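Local atomic coordinates of toxin-like protein (Paenibacillus larvae subsp. larvae BRL-230010, PDB entry 5DZQ), a protein that probably transfers ADP-ribose from NAD+ to a target protein, as a C3-like mono-ADP-ribosyltransferase toxin. Residues L36-Y47 / K74-K84. Sequence-based numbering, arbitrary orientation.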
loop_
_atom_site.group_PDB
_atom_site.type_symbol
_atom_site.label_atom_id
_atom_site.label_comp_id
_atom_site.label_asym_id
_atom_site.label_seq_id
_atom_site.Cartn_x
_atom_site.Cartn_y
_atom_site.Cartn_z
ATOM N N LEU B 36 7.283 -12.669 -22.749
ATOM C CA LEU B 36 7.372 -13.390 -21.484
ATOM C C LEU B 36 6.908 -14.839 -21.580
ATOM O O LEU B 36 6.000 -15.176 -22.343
ATOM C CB LEU B 36 6.560 -12.676 -20.407
ATOM C CG LEU B 36 7.009 -11.263 -20.047
ATOM C CD1 LEU B 36 6.084 -10.678 -18.987
ATOM C CD2 LEU B 36 8.452 -11.281 -19.561
ATOM N N ARG B 37 7.552 -15.691 -20.794
ATOM C CA ARG B 37 7.087 -17.051 -20.585
ATOM C C ARG B 37 5.833 -17.021 -19.714
ATOM O O ARG B 37 5.570 -16.024 -19.043
ATOM C CB ARG B 37 8.181 -17.891 -19.931
ATOM C CG ARG B 37 9.431 -18.043 -20.792
ATOM C CD ARG B 37 10.618 -18.499 -19.952
ATOM N NE ARG B 37 10.346 -19.746 -19.239
ATOM C CZ ARG B 37 10.636 -20.958 -19.707
ATOM N NH1 ARG B 37 11.209 -21.093 -20.894
ATOM N NH2 ARG B 37 10.354 -22.036 -18.986
ATOM N N ALA B 38 5.067 -18.105 -19.716
ATOM C CA ALA B 38 3.841 -18.154 -18.925
ATOM C C ALA B 38 4.114 -17.934 -17.434
ATOM O O ALA B 38 3.343 -17.255 -16.756
ATOM C CB ALA B 38 3.124 -19.480 -19.144
ATOM N N ASN B 39 5.212 -18.494 -16.928
ATOM C CA ASN B 39 5.522 -18.391 -15.501
ATOM C C ASN B 39 5.984 -16.984 -15.133
ATOM O O ASN B 39 5.785 -16.540 -14.004
ATOM C CB ASN B 39 6.586 -19.414 -15.090
ATOM C CG ASN B 39 7.978 -19.056 -15.604
ATOM O OD1 ASN B 39 8.266 -19.198 -16.792
ATOM N ND2 ASN B 39 8.846 -18.601 -14.706
ATOM N N GLU B 40 6.588 -16.292 -16.095
ATOM C CA GLU B 40 7.059 -14.922 -15.904
ATOM C C GLU B 40 5.889 -13.958 -15.807
ATOM O O GLU B 40 5.903 -13.038 -14.975
ATOM C CB GLU B 40 8.003 -14.506 -17.050
ATOM C CG GLU B 40 9.423 -15.072 -16.924
ATOM C CD GLU B 40 10.309 -14.770 -18.128
ATOM O OE1 GLU B 40 9.795 -14.698 -19.265
ATOM O OE2 GLU B 40 11.533 -14.620 -17.939
ATOM N N LYS B 41 4.873 -14.168 -16.641
ATOM C CA LYS B 41 3.666 -13.339 -16.576
ATOM C C LYS B 41 2.970 -13.503 -15.229
ATOM O O LYS B 41 2.517 -12.527 -14.642
ATOM C CB LYS B 41 2.672 -13.687 -17.688
ATOM C CG LYS B 41 3.187 -13.569 -19.117
ATOM C CD LYS B 41 2.129 -14.082 -20.102
ATOM C CE LYS B 41 2.695 -14.295 -21.501
ATOM N NZ LYS B 41 1.639 -14.687 -22.487
ATOM N N GLU B 42 2.852 -14.750 -14.773
ATOM C CA GLU B 42 2.245 -15.051 -13.482
ATOM C C GLU B 42 2.999 -14.351 -12.362
ATOM O O GLU B 42 2.404 -13.754 -11.453
ATOM C CB GLU B 42 2.231 -16.562 -13.225
ATOM C CG GLU B 42 1.220 -17.328 -14.064
ATOM C CD GLU B 42 1.366 -18.833 -13.920
ATOM O OE1 GLU B 42 2.355 -19.284 -13.296
ATOM O OE2 GLU B 42 0.497 -19.563 -14.441
ATOM N N LEU B 43 4.319 -14.435 -12.433
ATOM C CA LEU B 43 5.170 -13.859 -11.409
ATOM C C LEU B 43 5.068 -12.339 -11.373
ATOM O O LEU B 43 5.046 -11.739 -10.287
ATOM C CB LEU B 43 6.623 -14.285 -11.634
ATOM C CG LEU B 43 7.572 -14.004 -10.482
ATOM C CD1 LEU B 43 7.091 -14.677 -9.192
ATOM C CD2 LEU B 43 8.954 -14.502 -10.856
ATOM N N VAL B 44 5.036 -11.708 -12.545
ATOM C CA VAL B 44 4.893 -10.250 -12.592
ATOM C C VAL B 44 3.573 -9.831 -11.945
ATOM O O VAL B 44 3.532 -8.889 -11.146
ATOM C CB VAL B 44 4.974 -9.708 -14.034
ATOM C CG1 VAL B 44 4.563 -8.249 -14.081
ATOM C CG2 VAL B 44 6.399 -9.879 -14.560
ATOM N N LYS B 45 2.506 -10.555 -12.257
ATOM C CA LYS B 45 1.215 -10.281 -11.627
ATOM C C LYS B 45 1.233 -10.573 -10.130
ATOM O O LYS B 45 0.607 -9.845 -9.346
ATOM C CB LYS B 45 0.111 -11.088 -12.304
ATOM C CG LYS B 45 -0.202 -10.609 -13.712
ATOM C CD LYS B 45 -1.540 -11.158 -14.165
ATOM C CE LYS B 45 -1.804 -10.858 -15.618
ATOM N NZ LYS B 45 -3.109 -11.459 -16.029
ATOM N N GLU B 46 1.935 -11.637 -9.735
ATOM C CA GLU B 46 2.087 -11.958 -8.312
ATOM C C GLU B 46 2.696 -10.777 -7.566
ATOM O O GLU B 46 2.171 -10.351 -6.528
ATOM C CB GLU B 46 2.957 -13.205 -8.089
ATOM C CG GLU B 46 3.153 -13.537 -6.589
ATOM C CD GLU B 46 3.915 -14.839 -6.339
ATOM O OE1 GLU B 46 4.704 -14.894 -5.374
ATOM O OE2 GLU B 46 3.714 -15.807 -7.098
ATOM N N TYR B 47 3.797 -10.257 -8.104
ATOM C CA TYR B 47 4.473 -9.085 -7.547
ATOM C C TYR B 47 3.536 -7.886 -7.463
ATOM O O TYR B 47 3.416 -7.263 -6.403
ATOM C CB TYR B 47 5.729 -8.666 -8.363
ATOM C CG TYR B 47 6.160 -7.269 -7.937
ATOM C CD1 TYR B 47 6.905 -7.073 -6.779
ATOM C CD2 TYR B 47 5.729 -6.138 -8.633
ATOM C CE1 TYR B 47 7.244 -5.781 -6.353
ATOM C CE2 TYR B 47 6.045 -4.867 -8.208
ATOM C CZ TYR B 47 6.800 -4.694 -7.061
ATOM O OH TYR B 47 7.117 -3.417 -6.650
ATOM N N LYS B 74 12.335 -16.315 -6.791
ATOM C CA LYS B 74 11.354 -15.503 -7.515
ATOM C C LYS B 74 11.954 -14.188 -7.982
ATOM O O LYS B 74 11.653 -13.693 -9.074
ATOM C CB LYS B 74 10.131 -15.190 -6.635
ATOM C CG LYS B 74 9.370 -16.387 -6.113
ATOM C CD LYS B 74 8.161 -15.892 -5.331
ATOM C CE LYS B 74 7.545 -16.991 -4.489
ATOM N NZ LYS B 74 6.423 -16.464 -3.659
ATOM N N ILE B 75 12.764 -13.588 -7.122
ATOM C CA ILE B 75 13.297 -12.270 -7.419
ATOM C C ILE B 75 14.193 -12.378 -8.646
ATOM O O ILE B 75 14.157 -11.514 -9.524
ATOM C CB ILE B 75 14.059 -11.677 -6.207
ATOM C CG1 ILE B 75 13.052 -11.152 -5.164
ATOM C CG2 ILE B 75 14.987 -10.559 -6.648
ATOM C CD1 ILE B 75 13.665 -10.793 -3.842
ATOM N N LEU B 76 14.971 -13.455 -8.728
ATOM C CA LEU B 76 15.831 -13.629 -9.894
ATOM C C LEU B 76 15.025 -13.767 -11.177
ATOM O O LEU B 76 15.415 -13.238 -12.217
ATOM C CB LEU B 76 16.736 -14.832 -9.712
ATOM C CG LEU B 76 17.799 -14.564 -8.650
ATOM C CD1 LEU B 76 18.626 -15.805 -8.407
ATOM C CD2 LEU B 76 18.679 -13.396 -9.073
ATOM N N LYS B 77 13.901 -14.476 -11.101
ATOM C CA LYS B 77 13.041 -14.629 -12.270
ATOM C C LYS B 77 12.361 -13.313 -12.641
ATOM O O LYS B 77 12.237 -12.979 -13.818
ATOM C CB LYS B 77 11.983 -15.714 -12.029
ATOM C CG LYS B 77 12.552 -17.109 -11.777
ATOM C CD LYS B 77 11.486 -18.182 -11.981
ATOM C CE LYS B 77 12.081 -19.579 -11.934
ATOM N NZ LYS B 77 12.352 -20.010 -10.539
ATOM N N LEU B 78 11.923 -12.558 -11.639
ATOM C CA LEU B 78 11.284 -11.274 -11.901
ATOM C C LEU B 78 12.284 -10.301 -12.522
ATOM O O LEU B 78 11.955 -9.581 -13.465
ATOM C CB LEU B 78 10.692 -10.707 -10.607
ATOM C CG LEU B 78 9.760 -9.501 -10.669
ATOM C CD1 LEU B 78 8.699 -9.660 -11.756
ATOM C CD2 LEU B 78 9.118 -9.315 -9.296
ATOM N N ASP B 79 13.515 -10.303 -12.018
ATOM C CA ASP B 79 14.584 -9.517 -12.623
ATOM C C ASP B 79 14.729 -9.839 -14.119
ATOM O O ASP B 79 14.926 -8.951 -14.949
ATOM C CB ASP B 79 15.922 -9.787 -11.932
ATOM C CG ASP B 79 15.965 -9.285 -10.496
ATOM O OD1 ASP B 79 15.058 -8.540 -10.077
ATOM O OD2 ASP B 79 16.928 -9.640 -9.787
ATOM N N GLU B 80 14.633 -11.122 -14.446
ATOM C CA GLU B 80 14.846 -11.567 -15.821
ATOM C C GLU B 80 13.678 -11.168 -16.702
ATOM O O GLU B 80 13.859 -10.774 -17.857
ATOM C CB GLU B 80 15.061 -13.074 -15.871
ATOM C CG GLU B 80 16.438 -13.496 -15.388
ATOM C CD GLU B 80 17.569 -12.789 -16.130
ATOM O OE1 GLU B 80 17.507 -12.680 -17.378
ATOM O OE2 GLU B 80 18.522 -12.330 -15.459
ATOM N N ALA B 81 12.480 -11.257 -16.146
ATOM C CA ALA B 81 11.285 -10.812 -16.849
ATOM C C ALA B 81 11.421 -9.342 -17.230
ATOM O O ALA B 81 11.190 -8.966 -18.380
ATOM C CB ALA B 81 10.047 -11.028 -15.995
ATOM N N LEU B 82 11.824 -8.515 -16.268
ATOM C CA LEU B 82 11.973 -7.085 -16.524
ATOM C C LEU B 82 13.075 -6.799 -17.541
ATOM O O LEU B 82 13.012 -5.798 -18.265
ATOM C CB LEU B 82 12.241 -6.329 -15.223
ATOM C CG LEU B 82 10.986 -5.985 -14.410
ATOM C CD1 LEU B 82 11.313 -5.463 -12.989
ATOM C CD2 LEU B 82 10.112 -4.975 -15.161
ATOM N N LYS B 83 14.091 -7.658 -17.599
ATOM C CA LYS B 83 15.171 -7.435 -18.562
ATOM C C LYS B 83 14.699 -7.637 -20.001
ATOM O O LYS B 83 15.342 -7.165 -20.936
ATOM C CB LYS B 83 16.363 -8.354 -18.283
ATOM C CG LYS B 83 17.323 -7.837 -17.227
ATOM C CD LYS B 83 18.447 -8.837 -16.988
ATOM C CE LYS B 83 19.341 -8.401 -15.839
ATOM N NZ LYS B 83 20.345 -9.447 -15.478
ATOM N N LYS B 84 13.578 -8.332 -20.173
ATOM C CA LYS B 84 13.007 -8.552 -21.504
ATOM C C LYS B 84 12.188 -7.351 -21.969
ATOM O O LYS B 84 11.657 -7.345 -23.087
ATOM C CB LYS B 84 12.124 -9.805 -21.519
ATOM C CG LYS B 84 12.859 -11.123 -21.289
ATOM C CD LYS B 84 11.886 -12.291 -21.390
ATOM C CE LYS B 84 12.574 -13.628 -21.161
ATOM N NZ LYS B 84 11.602 -14.757 -21.219
#
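E40 OE1 takes two donors from different sides: K84 NZ, 2.7 Å away, on its syn lone pair as a salt bridge, and the backbone N of R37 on the anti side, 2.9 Å from OE1 and nearly straight (172°). The second bond ties the carboxylate back to the N-cap residue of its own helix, which should limit its rotation; the first fastens the C-terminal end of helix 69-83, where K84 also reaches the carbonyl of K35 weakly. R37 NE bonds N39 OD1 in the carbonyl plane, while N39 ND2 lies against K77 CD.

Between the polar ends the helices meet through L43, V44, Y47, L78 and A81. L43, its CG anti to the backbone N (chi1 -168°), sends CD2 onto the turn of K74-L78, 3.3 Å from K74 O and tight against K77 CB at 3.5 Å. In return the two methyls of L78 divide between V44 and Y47: CD1 meets V44 CG2 at 3.6 Å, and CD2 rests by Y47 CB and the root of its ring. At the small A81 the backbones come close, its CA 6.0 Å from that of E40, and its CB touches both V44 CG2 and L36 CD2.

At the far end the extended K74 chain passes over L43 CD1 to E46, where its NZ forms a salt bridge 2.9 Å from E46 OE1, on the syn lone pair; the same NZ also bonds Y111 O of the second subunit. Y47 OH hydrogen-bonds N55 ND2 and S140 OG. The axes, 9.5 Å apart, cross at -106°, a nearly perpendicular pairing between two of the N-terminal helices that pack beside the β-core of C3-like ADP-ribosyltransferases.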